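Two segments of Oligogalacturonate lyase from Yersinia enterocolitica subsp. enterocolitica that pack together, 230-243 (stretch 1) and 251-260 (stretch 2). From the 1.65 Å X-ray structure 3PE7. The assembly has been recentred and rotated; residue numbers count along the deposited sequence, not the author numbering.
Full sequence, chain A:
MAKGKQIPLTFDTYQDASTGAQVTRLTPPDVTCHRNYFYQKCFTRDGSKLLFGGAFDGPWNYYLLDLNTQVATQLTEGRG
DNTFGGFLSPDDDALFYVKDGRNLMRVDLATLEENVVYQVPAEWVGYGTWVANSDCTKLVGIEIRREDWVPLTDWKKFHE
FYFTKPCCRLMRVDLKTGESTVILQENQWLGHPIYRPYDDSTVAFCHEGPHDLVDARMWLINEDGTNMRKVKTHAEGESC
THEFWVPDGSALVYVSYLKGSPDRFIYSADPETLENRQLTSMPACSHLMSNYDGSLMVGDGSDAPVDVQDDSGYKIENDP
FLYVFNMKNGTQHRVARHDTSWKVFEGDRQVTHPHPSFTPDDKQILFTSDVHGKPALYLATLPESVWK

Stretch 1 (230-243) KVKTHAEGESCTHE
Stretch 2, residues 251-260: ALVYVSYLKG

The antiparallel pairing of strands 238-243 and 252-258 is interrupted at His242, which adopts left-handed backbone angles (phi/psi 62/28°) inside an otherwise extended strand. Up to Thr241 the register is regular: Glu238 faces Leu258, Ser239 Tyr257, Cys240 Ser256 and Thr241 Val255, with CA-CA separations of 4.5, 5.5, 4.7 and 5.3 Å. Beyond His242 the sum of paired residue numbers rises by one, and Glu243 comes to lie nearest Tyr254, CA to CA 4.2 Å. Here the chains approach through Glu243 CA and Val253 O, a CA-H...O contact of 3.2 Å. The strand axes run at 146° and come within 4.7 Å.

Two reciprocal hydrogen-bonded pairs fix the register. Ser239 N donates to Tyr257 O (2.9 Å) and Tyr257 N to Ser239 O (3.1 Å); Thr241 N donates to Val255 O (2.9 Å) and Val255 N to Thr241 O (2.8 Å). At the open end of the ladder, Lys259 N reaches Gly237 O at 2.9 Å. Gly237 belongs to a type II turn from Ala235 to Glu238, closed by Glu238 N to Ala235 O at 3.0 Å; its phi/psi of 75/6° favours glycine.

The face carrying Glu238, Cys240, Ser256 and Leu258 holds a polar network. Glu238 is fully extended (chi1 and chi2 both t), and its OE1 accepts from Ser256 OG at 2.7 Å (Ser256 chi1 t) and forms a salt bridge with Lys232 NZ at 2.8 Å. Lys232 NZ also donates to Tyr254 OH at 2.9 Å, so one lysine joins the carboxylate to the phenol. Glu238 OE2 accepts from Ala235 N at 2.8 Å, tying the carboxylate back to the turn. Lys232 has chi1-chi4 p, t, m, t. The Tyr254 ring (chi1 p, chi2 -85°) lies oblique to Cys240, whose SG is 4.0 Å from Tyr254 CE2. Beside this network, Val231 CG2 meets Leu252 CD2 at 3.8 Å, both residues with chi1 t, while Leu258 (m, t) brings CD2 to 3.7 Å from Glu238 CB.

On the face of Ser239, Thr241, Val255 and Tyr257, the tyrosine side chain (chi1 p, chi2 94°) lies against stretch 1. Ser239 CB (chi1 m) sits over one ring face, 3.7 Å from the Tyr257 ring centroid and 20° off its normal, a CH-pi contact. Thr241 (chi1 t) places CG2 at the ring edge, 4.2 Å from Tyr257 CE2. His242 (chi1 m, chi2 -179°) brings ND1 to 3.9 Å from Val255 CG2.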

# COMPACT_ATOMS: atom_id res chain seq x y z
N LYS A 230 10.01 10.68 17.53
CA LYS A 230 9.14 11.19 16.48
C LYS A 230 9.94 11.72 15.29
O LYS A 230 11.05 12.26 15.45
CB LYS A 230 8.14 12.24 17.00
CG LYS A 230 8.70 13.42 17.71
CD LYS A 230 7.56 14.35 18.19
CE LYS A 230 6.61 13.68 19.15
NZ LYS A 230 5.73 14.69 19.81
N VAL A 231 9.37 11.54 14.11
CA VAL A 231 9.97 12.05 12.87
C VAL A 231 9.98 13.58 12.88
O VAL A 231 10.95 14.22 12.47
CB VAL A 231 9.21 11.47 11.64
CG1 VAL A 231 9.59 12.21 10.34
CG2 VAL A 231 9.47 9.97 11.53
N LYS A 232 8.90 14.17 13.39
CA LYS A 232 8.84 15.61 13.57
C LYS A 232 7.89 15.98 14.69
O LYS A 232 7.03 15.18 15.07
CB LYS A 232 8.42 16.32 12.27
CG LYS A 232 6.92 16.33 12.01
CD LYS A 232 6.59 16.93 10.66
CE LYS A 232 6.89 18.42 10.60
NZ LYS A 232 6.57 18.97 9.23
N THR A 233 8.07 17.19 15.22
CA THR A 233 7.06 17.81 16.05
C THR A 233 6.11 18.57 15.12
O THR A 233 6.54 19.43 14.34
CB THR A 233 7.68 18.77 17.07
OG1 THR A 233 8.59 18.03 17.90
CG2 THR A 233 6.61 19.41 17.94
N HIS A 234 4.83 18.23 15.19
CA HIS A 234 3.80 18.92 14.42
C HIS A 234 3.75 20.39 14.82
O HIS A 234 3.75 20.73 16.01
CB HIS A 234 2.41 18.33 14.68
CG HIS A 234 2.19 16.96 14.10
ND1 HIS A 234 0.99 16.59 13.53
CD2 HIS A 234 3.00 15.88 14.02
CE1 HIS A 234 1.08 15.33 13.12
NE2 HIS A 234 2.29 14.88 13.41
N ALA A 235 3.71 21.26 13.82
CA ALA A 235 3.43 22.66 14.08
C ALA A 235 1.97 22.79 14.47
O ALA A 235 1.17 21.85 14.31
CB ALA A 235 3.74 23.52 12.86
N GLU A 236 1.63 23.96 15.01
CA GLU A 236 0.26 24.21 15.43
C GLU A 236 -0.67 24.10 14.24
O GLU A 236 -0.44 24.72 13.20
CB GLU A 236 0.14 25.60 16.08
CG GLU A 236 -1.14 25.78 16.86
CD GLU A 236 -1.26 24.82 18.03
OE1 GLU A 236 -2.40 24.41 18.35
OE2 GLU A 236 -0.21 24.48 18.63
N GLY A 237 -1.73 23.30 14.40
CA GLY A 237 -2.69 23.05 13.32
C GLY A 237 -2.23 22.10 12.21
O GLY A 237 -2.94 21.93 11.22
N GLU A 238 -1.05 21.49 12.38
CA GLU A 238 -0.46 20.64 11.31
C GLU A 238 -0.90 19.20 11.43
O GLU A 238 -0.86 18.60 12.53
CB GLU A 238 1.07 20.71 11.32
CG GLU A 238 1.72 19.86 10.21
CD GLU A 238 3.24 19.88 10.18
OE1 GLU A 238 3.80 19.44 9.14
OE2 GLU A 238 3.88 20.30 11.17
N SER A 239 -1.33 18.65 10.29
CA SER A 239 -1.63 17.23 10.14
C SER A 239 -0.57 16.65 9.21
O SER A 239 -0.11 17.35 8.30
CB SER A 239 -3.01 17.03 9.49
OG SER A 239 -4.06 17.43 10.38
N CYS A 240 -0.17 15.41 9.47
CA CYS A 240 0.81 14.69 8.65
C CYS A 240 0.24 13.31 8.34
O CYS A 240 -0.26 12.61 9.23
CB CYS A 240 2.14 14.56 9.39
SG CYS A 240 2.87 16.12 9.91
N THR A 241 0.33 12.89 7.08
CA THR A 241 -0.32 11.65 6.68
C THR A 241 0.38 11.11 5.45
O THR A 241 1.32 11.77 4.94
CB THR A 241 -1.85 11.89 6.41
OG1 THR A 241 -2.51 10.64 6.19
CG2 THR A 241 -2.05 12.84 5.25
N HIS A 242 -0.06 9.94 4.98
CA HIS A 242 0.41 9.34 3.72
C HIS A 242 1.89 9.02 3.73
O HIS A 242 2.53 9.00 2.67
CB HIS A 242 0.09 10.26 2.52
CG HIS A 242 -1.38 10.53 2.35
ND1 HIS A 242 -1.87 11.31 1.33
CD2 HIS A 242 -2.45 10.11 3.06
CE1 HIS A 242 -3.18 11.40 1.44
NE2 HIS A 242 -3.57 10.67 2.48
N GLU A 243 2.44 8.75 4.92
CA GLU A 243 3.88 8.50 5.03
C GLU A 243 4.27 7.20 4.32
O GLU A 243 3.52 6.21 4.33
CB GLU A 243 4.37 8.53 6.49
CG GLU A 243 4.03 7.28 7.33
CD GLU A 243 2.60 7.26 7.84
OE1 GLU A 243 1.89 8.30 7.71
OE2 GLU A 243 2.17 6.20 8.36
N ALA A 251 14.88 8.34 2.31
CA ALA A 251 14.06 9.31 3.04
C ALA A 251 12.68 8.73 3.34
O ALA A 251 12.23 7.79 2.64
CB ALA A 251 13.91 10.60 2.24
N LEU A 252 12.03 9.29 4.37
CA LEU A 252 10.61 9.09 4.62
C LEU A 252 9.86 10.29 4.04
O LEU A 252 10.21 11.44 4.32
CB LEU A 252 10.33 8.94 6.12
CG LEU A 252 8.96 8.41 6.55
CD1 LEU A 252 8.82 6.91 6.25
CD2 LEU A 252 8.75 8.70 8.01
N VAL A 253 8.87 10.02 3.19
CA VAL A 253 8.10 11.08 2.51
C VAL A 253 6.70 11.08 3.11
O VAL A 253 6.20 10.03 3.52
CB VAL A 253 8.07 10.84 0.98
CG1 VAL A 253 7.10 11.79 0.24
CG2 VAL A 253 9.49 10.97 0.40
N TYR A 254 6.09 12.25 3.20
CA TYR A 254 4.74 12.37 3.74
C TYR A 254 4.07 13.63 3.24
O TYR A 254 4.69 14.48 2.60
CB TYR A 254 4.76 12.34 5.29
CG TYR A 254 5.50 13.50 5.91
CD1 TYR A 254 6.90 13.46 6.10
CD2 TYR A 254 4.81 14.66 6.32
CE1 TYR A 254 7.59 14.55 6.67
CE2 TYR A 254 5.49 15.73 6.89
CZ TYR A 254 6.87 15.67 7.07
OH TYR A 254 7.51 16.77 7.63
N VAL A 255 2.79 13.75 3.57
CA VAL A 255 1.99 14.90 3.16
C VAL A 255 1.63 15.72 4.40
O VAL A 255 1.27 15.15 5.44
CB VAL A 255 0.72 14.44 2.42
CG1 VAL A 255 -0.23 15.61 2.16
CG2 VAL A 255 1.11 13.81 1.11
N SER A 256 1.75 17.03 4.27
CA SER A 256 1.48 17.94 5.38
C SER A 256 0.42 18.98 4.99
O SER A 256 0.41 19.49 3.87
CB SER A 256 2.77 18.66 5.78
OG SER A 256 2.51 19.66 6.77
N TYR A 257 -0.46 19.31 5.92
CA TYR A 257 -1.36 20.44 5.70
C TYR A 257 -1.73 21.09 7.03
O TYR A 257 -1.52 20.49 8.08
CB TYR A 257 -2.59 20.01 4.90
CG TYR A 257 -3.43 18.91 5.52
CD1 TYR A 257 -4.54 19.21 6.32
CD2 TYR A 257 -3.14 17.56 5.28
CE1 TYR A 257 -5.33 18.19 6.87
CE2 TYR A 257 -3.92 16.54 5.83
CZ TYR A 257 -5.01 16.86 6.62
OH TYR A 257 -5.78 15.84 7.16
N LEU A 258 -2.28 22.30 6.95
CA LEU A 258 -2.58 23.10 8.14
C LEU A 258 -4.06 23.40 8.19
O LEU A 258 -4.68 23.66 7.15
CB LEU A 258 -1.81 24.42 8.11
CG LEU A 258 -0.29 24.38 8.16
CD1 LEU A 258 0.27 25.80 7.88
CD2 LEU A 258 0.17 23.85 9.52
N LYS A 259 -4.63 23.37 9.39
CA LYS A 259 -6.01 23.82 9.56
C LYS A 259 -6.11 25.27 9.05
O LYS A 259 -5.21 26.07 9.28
CB LYS A 259 -6.43 23.70 11.02
CG LYS A 259 -7.92 23.97 11.28
CD LYS A 259 -8.42 23.17 12.48
CE LYS A 259 -9.85 23.57 12.87
NZ LYS A 259 -9.88 24.86 13.64
N GLY A 260 -7.19 25.58 8.34
CA GLY A 260 -7.41 26.93 7.84
C GLY A 260 -7.03 27.14 6.39
O GLY A 260 -7.26 28.21 5.83